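Long-range contacts in type IV secretion protein Dot (Legionella pneumophila, PDB 6KS5), which removes ubiquitin as a bacterial deubiquitinase and regulates the association of polyubiquitin with the Legionella phagosome: residues V119-L124 and W201-Y206; V130-F134 and I197-W201; Y137-S142 and L165-Y169. All coordinates share one frame. Numbering follows the deposited sequence.

Interaction 1 (V119-L124 and W201-Y206); sequences VKAEML and WDAEGY
At the apolar centre, Met123 CE sits at the edges of two aromatic rings, 3.2 Å from Trp201 CZ2 and 3.3 Å from Tyr206 CE1. Both aromatics, t at chi1, leave helix 193-214 toward helix 117-122: the C-terminal end of a short helix, loop from Met123 on, packs on the side of a longer one. Each ring also takes a CH-pi contact on one face: Leu124 CD2 lies 3.8 Å from the centroid of the Trp201 five-membered ring, and Lys120 CB 3.6 Å from that of Tyr206. The backbones come closest at Lys120 and Tyr206, CA to CA 6.6 Å. Between the aromatics lies a pi-type turn, 201-205, with Tyr206 N hydrogen-bonded to Trp201 O (3.0 Å). Further out, Trp201 NE1 donates to Lys120 O (3.2 Å), and Lys120, t but for chi3 near -126°, brings NZ to Asp202 O (3.0 Å). The Asp202 carboxylate forms its salt bridge with Lys198. Lys120 thus joins the helices by carbonyl, aliphatic stem and ammonium, without a salt bridge across them.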
loop_
_atom_site.group_PDB
_atom_site.type_symbol
_atom_site.label_atom_id
_atom_site.label_comp_id
_atom_site.label_asym_id
_atom_site.label_seq_id
_atom_site.Cartn_x
_atom_site.Cartn_y
_atom_site.Cartn_z
ATOM N N VAL A 119 9.383 10.427 10.846
ATOM C CA VAL A 119 8.746 9.121 10.697
ATOM C C VAL A 119 9.789 8.014 10.771
ATOM O O VAL A 119 9.547 6.948 11.350
ATOM C CB VAL A 119 7.947 9.072 9.381
ATOM C CG1 VAL A 119 7.598 7.638 9.006
ATOM C CG2 VAL A 119 6.690 9.925 9.493
ATOM N N LYS A 120 10.975 8.257 10.205
ATOM C CA LYS A 120 12.052 7.271 10.256
ATOM C C LYS A 120 12.396 6.900 11.693
ATOM O O LYS A 120 12.693 5.735 11.985
ATOM C CB LYS A 120 13.290 7.809 9.537
ATOM C CG LYS A 120 14.534 6.924 9.653
ATOM C CD LYS A 120 15.804 7.712 9.339
ATOM C CE LYS A 120 16.631 7.042 8.252
ATOM N NZ LYS A 120 17.825 7.851 7.864
ATOM N N ALA A 121 12.368 7.874 12.602
ATOM C CA ALA A 121 12.689 7.607 13.998
ATOM C C ALA A 121 11.469 7.148 14.789
ATOM O O ALA A 121 11.585 6.272 15.651
ATOM C CB ALA A 121 13.300 8.851 14.648
ATOM N N GLU A 122 10.296 7.715 14.506
ATOM C CA GLU A 122 9.078 7.317 15.204
ATOM C C GLU A 122 8.614 5.916 14.829
ATOM O O GLU A 122 7.743 5.368 15.517
ATOM C CB GLU A 122 7.959 8.324 14.926
ATOM N N MET A 123 9.171 5.325 13.773
ATOM C CA MET A 123 8.768 4.002 13.317
ATOM C C MET A 123 9.531 2.882 14.001
ATOM O O MET A 123 9.266 1.709 13.723
ATOM C CB MET A 123 8.949 3.880 11.807
ATOM C CG MET A 123 7.971 2.922 11.175
ATOM S SD MET A 123 7.709 3.312 9.449
ATOM C CE MET A 123 9.262 2.829 8.761
ATOM N N LEU A 124 10.471 3.209 14.875
ATOM C CA LEU A 124 11.211 2.182 15.585
ATOM C C LEU A 124 10.603 1.845 16.934
ATOM O O LEU A 124 10.789 0.723 17.419
ATOM C CB LEU A 124 12.664 2.621 15.778
ATOM C CG LEU A 124 13.441 2.839 14.481
ATOM C CD1 LEU A 124 14.409 3.992 14.651
ATOM C CD2 LEU A 124 14.169 1.568 14.077
ATOM N N TRP A 201 18.969 0.579 10.325
ATOM C CA TRP A 201 17.769 1.287 9.893
ATOM C C TRP A 201 18.102 2.665 9.335
ATOM O O TRP A 201 17.712 3.005 8.211
ATOM C CB TRP A 201 16.794 1.408 11.063
ATOM C CG TRP A 201 15.445 1.875 10.658
ATOM C CD1 TRP A 201 14.869 3.074 10.950
ATOM C CD2 TRP A 201 14.494 1.149 9.880
ATOM N NE1 TRP A 201 13.614 3.140 10.399
ATOM C CE2 TRP A 201 13.362 1.968 9.733
ATOM C CE3 TRP A 201 14.490 -0.118 9.291
ATOM C CZ2 TRP A 201 12.234 1.560 9.028
ATOM C CZ3 TRP A 201 13.372 -0.521 8.585
ATOM C CH2 TRP A 201 12.255 0.314 8.461
ATOM N N ASP A 202 18.816 3.484 10.118
ATOM C CA ASP A 202 19.098 4.850 9.695
ATOM C C ASP A 202 20.063 4.903 8.524
ATOM O O ASP A 202 20.105 5.915 7.817
ATOM C CB ASP A 202 19.664 5.673 10.852
ATOM C CG ASP A 202 18.659 5.883 11.973
ATOM O OD1 ASP A 202 17.453 6.099 11.696
ATOM O OD2 ASP A 202 19.088 5.842 13.146
ATOM N N ALA A 203 20.844 3.845 8.307
ATOM C CA ALA A 203 21.780 3.855 7.191
ATOM C C ALA A 203 21.078 3.478 5.896
ATOM O O ALA A 203 21.003 4.283 4.961
ATOM C CB ALA A 203 22.956 2.912 7.467
ATOM N N GLU A 204 20.547 2.259 5.829
ATOM C CA GLU A 204 19.901 1.808 4.604
ATOM C C GLU A 204 18.605 1.042 4.809
ATOM O O GLU A 204 17.947 0.734 3.812
ATOM C CB GLU A 204 20.869 0.939 3.784
ATOM C CG GLU A 204 21.638 -0.079 4.606
ATOM C CD GLU A 204 22.269 -1.150 3.742
ATOM O OE1 GLU A 204 21.604 -1.594 2.778
ATOM O OE2 GLU A 204 23.425 -1.544 4.025
ATOM N N GLY A 205 18.211 0.719 6.041
ATOM C CA GLY A 205 17.010 -0.079 6.237
ATOM C C GLY A 205 15.735 0.676 5.911
ATOM O O GLY A 205 14.835 0.141 5.256
ATOM N N TYR A 206 15.641 1.931 6.358
ATOM C CA TYR A 206 14.441 2.729 6.129
ATOM C C TYR A 206 14.207 2.975 4.646
ATOM O O TYR A 206 13.072 2.855 4.167
ATOM C CB TYR A 206 14.549 4.062 6.872
ATOM C CG TYR A 206 13.308 4.929 6.804
ATOM C CD1 TYR A 206 12.079 4.444 7.226
ATOM C CD2 TYR A 206 13.368 6.238 6.341
ATOM C CE1 TYR A 206 10.947 5.228 7.178
ATOM C CE2 TYR A 206 12.235 7.031 6.293
ATOM C CZ TYR A 206 11.027 6.516 6.719
ATOM O OH TYR A 206 9.883 7.280 6.685
#

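Interaction 2 (V130-F134 and I197-W201); sequences VFSAF and IKNYW
This is helix-helix packing in a strand-free, helical part of the chain: the first turn of helix 130-140 crosses helix 193-214 steeply. Residues 130-134 and 197-201 are regular alpha-helix, with Phe134 N to Val130 O and Trp201 N to Ile197 O both 2.8 Å. The axes of these short segments pass 11.1 Å apart, at 112° between their N-to-C directions, and the nearest CA atoms, 7.0 Å apart, belong to Phe131 and Ile197.

Apolar contacts gather on Ile197 (chi1 m, chi2 t), whose CG2 lies 4.1 Å from Val130 CG1, 3.8 Å from Phe131 CD1 and 3.6 Å from Phe134 CD2. Between aromatics, Phe134 (chi1 m) brings CE2 to 4.2 Å from Tyr200 CD2. Phe131, also m, turns its ring edge to Lys198 (CE1 to N 4.0 Å, CZ to CB 4.1 Å). No hydrogen bond joins the segments; Tyr200 OH turns to Asn161, Lys198 NZ to Asp202 and Trp201 NE1 to Lys120 O. Leu157 of helix 155-160 touches Phe134 and Trp201. The one CH-pi contact places Val130 CG2 3.9 Å from the centroid of the Trp201 six-membered ring, 14° off its normal.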
loop_
_atom_site.group_PDB
_atom_site.type_symbol
_atom_site.label_atom_id
_atom_site.label_comp_id
_atom_site.label_asym_id
_atom_site.label_seq_id
_atom_site.Cartn_x
_atom_site.Cartn_y
_atom_site.Cartn_z
ATOM N N VAL A 130 9.879 -1.302 14.540
ATOM C CA VAL A 130 10.907 -2.136 13.923
ATOM C C VAL A 130 11.682 -2.907 14.985
ATOM O O VAL A 130 12.033 -4.077 14.788
ATOM C CB VAL A 130 11.838 -1.276 13.046
ATOM C CG1 VAL A 130 12.884 -2.145 12.361
ATOM C CG2 VAL A 130 11.023 -0.512 12.010
ATOM N N PHE A 131 11.961 -2.268 16.125
ATOM C CA PHE A 131 12.619 -2.958 17.230
ATOM C C PHE A 131 11.855 -4.212 17.631
ATOM O O PHE A 131 12.452 -5.265 17.881
ATOM C CB PHE A 131 12.751 -2.025 18.431
ATOM C CG PHE A 131 13.838 -1.008 18.296
ATOM C CD1 PHE A 131 14.970 -1.277 17.546
ATOM C CD2 PHE A 131 13.728 0.220 18.928
ATOM C CE1 PHE A 131 15.975 -0.337 17.429
ATOM C CE2 PHE A 131 14.728 1.164 18.818
ATOM C CZ PHE A 131 15.857 0.887 18.065
ATOM N N SER A 132 10.526 -4.114 17.717
ATOM C CA SER A 132 9.738 -5.279 18.101
ATOM C C SER A 132 9.609 -6.262 16.948
ATOM O O SER A 132 9.715 -7.478 17.150
ATOM C CB SER A 132 8.363 -4.841 18.613
ATOM O OG SER A 132 8.506 -3.856 19.620
ATOM N N ALA A 133 9.375 -5.761 15.735
ATOM C CA ALA A 133 9.196 -6.655 14.597
ATOM C C ALA A 133 10.459 -7.454 14.324
ATOM O O ALA A 133 10.394 -8.656 14.040
ATOM C CB ALA A 133 8.788 -5.859 13.355
ATOM N N PHE A 134 11.623 -6.807 14.425
ATOM C CA PHE A 134 12.878 -7.502 14.171
ATOM C C PHE A 134 13.174 -8.512 15.267
ATOM O O PHE A 134 13.477 -9.677 14.988
ATOM C CB PHE A 134 14.017 -6.494 14.047
ATOM C CG PHE A 134 14.131 -5.873 12.683
ATOM C CD1 PHE A 134 13.047 -5.855 11.819
ATOM C CD2 PHE A 134 15.321 -5.313 12.265
ATOM C CE1 PHE A 134 13.148 -5.286 10.570
ATOM C CE2 PHE A 134 15.431 -4.745 11.017
ATOM C CZ PHE A 134 14.344 -4.729 10.169
ATOM N N ILE A 197 20.145 -2.742 15.104
ATOM C CA ILE A 197 18.952 -2.531 14.286
ATOM C C ILE A 197 18.831 -1.068 13.884
ATOM O O ILE A 197 18.560 -0.749 12.721
ATOM C CB ILE A 197 17.696 -3.012 15.034
ATOM C CG1 ILE A 197 17.686 -4.538 15.156
ATOM C CG2 ILE A 197 16.440 -2.524 14.328
ATOM C CD1 ILE A 197 16.746 -5.050 16.227
ATOM N N LYS A 198 19.036 -0.157 14.837
ATOM C CA LYS A 198 18.989 1.266 14.523
ATOM C C LYS A 198 20.097 1.657 13.549
ATOM O O LYS A 198 19.862 2.425 12.608
ATOM C CB LYS A 198 19.091 2.081 15.811
ATOM C CG LYS A 198 18.785 3.562 15.651
ATOM C CD LYS A 198 18.581 4.220 17.011
ATOM C CE LYS A 198 18.986 5.683 16.991
ATOM N NZ LYS A 198 18.487 6.368 15.768
ATOM N N ASN A 199 21.309 1.131 13.754
ATOM C CA ASN A 199 22.410 1.432 12.845
ATOM C C ASN A 199 22.112 0.942 11.437
ATOM O O ASN A 199 22.502 1.581 10.452
ATOM C CB ASN A 199 23.706 0.804 13.352
ATOM C CG ASN A 199 24.334 1.590 14.472
ATOM O OD1 ASN A 199 24.072 2.782 14.633
ATOM N ND2 ASN A 199 25.182 0.929 15.250
ATOM N N TYR A 200 21.444 -0.207 11.320
ATOM C CA TYR A 200 21.027 -0.677 10.007
ATOM C C TYR A 200 19.907 0.190 9.458
ATOM O O TYR A 200 19.905 0.536 8.270
ATOM C CB TYR A 200 20.582 -2.134 10.083
ATOM C CG TYR A 200 19.835 -2.591 8.856
ATOM C CD1 TYR A 200 20.490 -2.745 7.649
ATOM C CD2 TYR A 200 18.471 -2.866 8.904
ATOM C CE1 TYR A 200 19.818 -3.163 6.522
ATOM C CE2 TYR A 200 17.785 -3.286 7.776
ATOM C CZ TYR A 200 18.466 -3.432 6.586
ATOM O OH TYR A 200 17.809 -3.849 5.450
ATOM N N TRP A 201 18.969 0.579 10.325
ATOM C CA TRP A 201 17.769 1.287 9.893
ATOM C C TRP A 201 18.102 2.665 9.335
ATOM O O TRP A 201 17.712 3.005 8.211
ATOM C CB TRP A 201 16.794 1.408 11.063
ATOM C CG TRP A 201 15.445 1.875 10.658
ATOM C CD1 TRP A 201 14.869 3.074 10.950
ATOM C CD2 TRP A 201 14.494 1.149 9.880
ATOM N NE1 TRP A 201 13.614 3.140 10.399
ATOM C CE2 TRP A 201 13.362 1.968 9.733
ATOM C CE3 TRP A 201 14.490 -0.118 9.291
ATOM C CZ2 TRP A 201 12.234 1.560 9.028
ATOM C CZ3 TRP A 201 13.372 -0.521 8.585
ATOM C CH2 TRP A 201 12.255 0.314 8.461
#

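Interaction 3 (Y137-S142 and L165-Y169); sequences YKEYRS and LEYFY
Tyr137 opens the contact near the C-terminal end of helix 130-140, its CA 7.5 Å from that of Leu165 on helix 162-173. Its CA-to-CB bond points toward the partner helix, and chi1 t carries the ring across; Leu165 CB lies over one face of the ring, 4.1 Å from the centroid in a CH-pi contact, while the hydroxyl OH donates to Glu166 OE2 at 2.8 Å. At Lys138 the backbones come much closer, CA to CA 4.9 Å with Tyr169, so that Lys138 O stands 3.3 Å from Tyr169 CD1 at the ring edge. The Lys138 side chain reaches across to Phe168, CE 3.4 Å from Phe168 CZ.

Arg141, whose N is hydrogen-bonded to Tyr137 O (3.2 Å), faces the interface. Its CB packs over the face of Tyr169, 4.1 Å from the ring centroid, and NE forms a salt bridge to Glu166 OE2 (2.5 Å), the oxygen lying over a face of the guanidinium, whose edge meets Tyr169 (NH1 to CE2 3.2 Å). That one carboxylate oxygen thus accepts from Tyr137 and pairs with Arg141, four residues further on. Glu166 reaches it by folding its side chain, chi1 and chi2 both m. Ser142 completes the segment: Tyr169 OH makes a weak hydrogen bond to Ser142 OG at 3.5 Å, and that serine oxygen is also bonded to Glu173.

The contact is helix-end packing with a polar margin. Tyr137 and Arg141 also touch Leu149 of helix 146-150, Tyr137 meets Tyr158 edge-to-face, and Phe168 packs on Ile197 of helix 193-214.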
loop_
_atom_site.group_PDB
_atom_site.type_symbol
_atom_site.label_atom_id
_atom_site.label_comp_id
_atom_site.label_asym_id
_atom_site.label_seq_id
_atom_site.Cartn_x
_atom_site.Cartn_y
_atom_site.Cartn_z
ATOM N N TYR A 137 11.127 -11.295 14.766
ATOM C CA TYR A 137 11.602 -12.069 13.625
ATOM C C TYR A 137 12.686 -13.054 14.039
ATOM O O TYR A 137 12.725 -14.189 13.551
ATOM C CB TYR A 137 12.123 -11.133 12.535
ATOM C CG TYR A 137 12.389 -11.821 11.218
ATOM C CD1 TYR A 137 13.599 -12.448 10.970
ATOM C CD2 TYR A 137 11.429 -11.839 10.222
ATOM C CE1 TYR A 137 13.839 -13.079 9.765
ATOM C CE2 TYR A 137 11.655 -12.466 9.017
ATOM C CZ TYR A 137 12.861 -13.085 8.791
ATOM O OH TYR A 137 13.091 -13.715 7.587
ATOM N N LYS A 138 13.569 -12.644 14.948
ATOM C CA LYS A 138 14.698 -13.497 15.297
ATOM C C LYS A 138 14.258 -14.700 16.122
ATOM O O LYS A 138 14.617 -15.839 15.811
ATOM C CB LYS A 138 15.754 -12.691 16.045
ATOM C CG LYS A 138 16.936 -13.528 16.492
ATOM C CD LYS A 138 17.565 -12.981 17.755
ATOM C CE LYS A 138 17.491 -11.469 17.810
ATOM N NZ LYS A 138 18.445 -10.931 18.824
ATOM N N GLU A 139 13.489 -14.469 17.187
ATOM C CA GLU A 139 13.092 -15.587 18.042
ATOM C C GLU A 139 12.006 -16.447 17.405
ATOM O O GLU A 139 11.977 -17.667 17.629
ATOM C CB GLU A 139 12.623 -15.083 19.408
ATOM C CG GLU A 139 13.679 -14.280 20.162
ATOM C CD GLU A 139 14.600 -15.148 21.005
ATOM O OE1 GLU A 139 15.666 -14.636 21.427
ATOM O OE2 GLU A 139 14.258 -16.332 21.241
ATOM N N TYR A 140 11.110 -15.843 16.613
ATOM C CA TYR A 140 10.041 -16.617 15.993
ATOM C C TYR A 140 10.547 -17.493 14.856
ATOM O O TYR A 140 9.955 -18.543 14.591
ATOM C CB TYR A 140 8.953 -15.693 15.464
ATOM C CG TYR A 140 7.972 -15.164 16.496
ATOM C CD1 TYR A 140 7.965 -15.642 17.802
ATOM C CD2 TYR A 140 7.045 -14.178 16.153
ATOM C CE1 TYR A 140 7.065 -15.151 18.742
ATOM C CE2 TYR A 140 6.147 -13.683 17.078
ATOM C CZ TYR A 140 6.159 -14.170 18.372
ATOM O OH TYR A 140 5.260 -13.676 19.295
ATOM N N ARG A 141 11.631 -17.101 14.191
ATOM C CA ARG A 141 12.089 -17.870 13.045
ATOM C C ARG A 141 12.765 -19.177 13.431
ATOM O O ARG A 141 13.093 -19.968 12.540
ATOM C CB ARG A 141 13.041 -17.033 12.196
ATOM C CG ARG A 141 12.906 -17.291 10.710
ATOM C CD ARG A 141 13.985 -16.568 9.933
ATOM N NE ARG A 141 14.142 -17.110 8.590
ATOM C CZ ARG A 141 14.907 -18.154 8.300
ATOM N NH1 ARG A 141 15.579 -18.767 9.261
ATOM N NH2 ARG A 141 14.999 -18.582 7.048
ATOM N N SER A 142 12.981 -19.431 14.724
ATOM C CA SER A 142 13.580 -20.705 15.092
ATOM C C SER A 142 12.660 -21.878 14.802
ATOM O O SER A 142 13.123 -23.021 14.814
ATOM C CB SER A 142 13.988 -20.699 16.566
ATOM O OG SER A 142 15.352 -20.311 16.683
ATOM N N LEU A 165 17.865 -9.243 8.004
ATOM C CA LEU A 165 17.190 -10.031 9.028
ATOM C C LEU A 165 17.678 -11.474 9.027
ATOM O O LEU A 165 17.863 -12.068 10.094
ATOM C CB LEU A 165 15.674 -9.969 8.832
ATOM C CG LEU A 165 14.985 -8.723 9.405
ATOM C CD1 LEU A 165 13.551 -8.592 8.898
ATOM C CD2 LEU A 165 15.023 -8.727 10.927
ATOM N N GLU A 166 17.901 -12.055 7.844
ATOM C CA GLU A 166 18.439 -13.413 7.789
ATOM C C GLU A 166 19.837 -13.469 8.384
ATOM O O GLU A 166 20.165 -14.390 9.145
ATOM C CB GLU A 166 18.452 -13.922 6.352
ATOM C CG GLU A 166 17.127 -14.510 5.909
ATOM C CD GLU A 166 16.552 -15.481 6.926
ATOM O OE1 GLU A 166 17.266 -16.433 7.314
ATOM O OE2 GLU A 166 15.386 -15.282 7.337
ATOM N N TYR A 167 20.674 -12.489 8.054
ATOM C CA TYR A 167 21.950 -12.368 8.740
ATOM C C TYR A 167 21.738 -12.160 10.235
ATOM O O TYR A 167 22.427 -12.772 11.055
ATOM C CB TYR A 167 22.762 -11.224 8.134
ATOM C CG TYR A 167 24.139 -11.086 8.728
ATOM C CD1 TYR A 167 25.161 -11.962 8.379
ATOM C CD2 TYR A 167 24.419 -10.081 9.639
ATOM C CE1 TYR A 167 26.423 -11.839 8.925
ATOM C CE2 TYR A 167 25.672 -9.949 10.190
ATOM C CZ TYR A 167 26.669 -10.828 9.835
ATOM O OH TYR A 167 27.914 -10.685 10.398
ATOM N N PHE A 168 20.763 -11.322 10.603
ATOM C CA PHE A 168 20.465 -11.074 12.013
ATOM C C PHE A 168 20.042 -12.351 12.727
ATOM O O PHE A 168 20.409 -12.574 13.886
ATOM C CB PHE A 168 19.372 -10.009 12.126
ATOM C CG PHE A 168 19.087 -9.559 13.533
ATOM C CD1 PHE A 168 20.104 -9.439 14.460
ATOM C CD2 PHE A 168 17.795 -9.222 13.914
ATOM C CE1 PHE A 168 19.842 -9.010 15.749
ATOM C CE2 PHE A 168 17.521 -8.792 15.204
ATOM C CZ PHE A 168 18.553 -8.685 16.123
ATOM N N TYR A 169 19.279 -13.208 12.049
ATOM C CA TYR A 169 18.771 -14.412 12.695
ATOM C C TYR A 169 19.899 -15.388 13.003
ATOM O O TYR A 169 20.178 -15.690 14.171
ATOM C CB TYR A 169 17.716 -15.076 11.809
ATOM C CG TYR A 169 17.379 -16.487 12.228
ATOM C CD1 TYR A 169 16.674 -16.734 13.399
ATOM C CD2 TYR A 169 17.759 -17.573 11.451
ATOM C CE1 TYR A 169 16.364 -18.024 13.787
ATOM C CE2 TYR A 169 17.453 -18.866 11.830
ATOM C CZ TYR A 169 16.756 -19.086 12.997
ATOM O OH TYR A 169 16.447 -20.374 13.377
#

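Overall arrangement
From the N terminus, the chain leaves helix 117-122 at interaction 1, turns into helix 130-140, contributes its start to interaction 2 and its end to interaction 3. Helix 162-173 closes the shortest loop, interaction 3; helix 193-214 then closes interaction 2 and, slightly later, interaction 1. The three are therefore nested, with no crossing, and no strand lies within the outermost loop. Interactions 1 and 2 share Trp201 and are centred 8 Å apart, with Met123 O and Val130 N probably hydrogen-bonded. Interactions 2 and 3 meet where Phe134 packs on Leu165. Together they tie four helices into one helical region, on one side of the chain's centre.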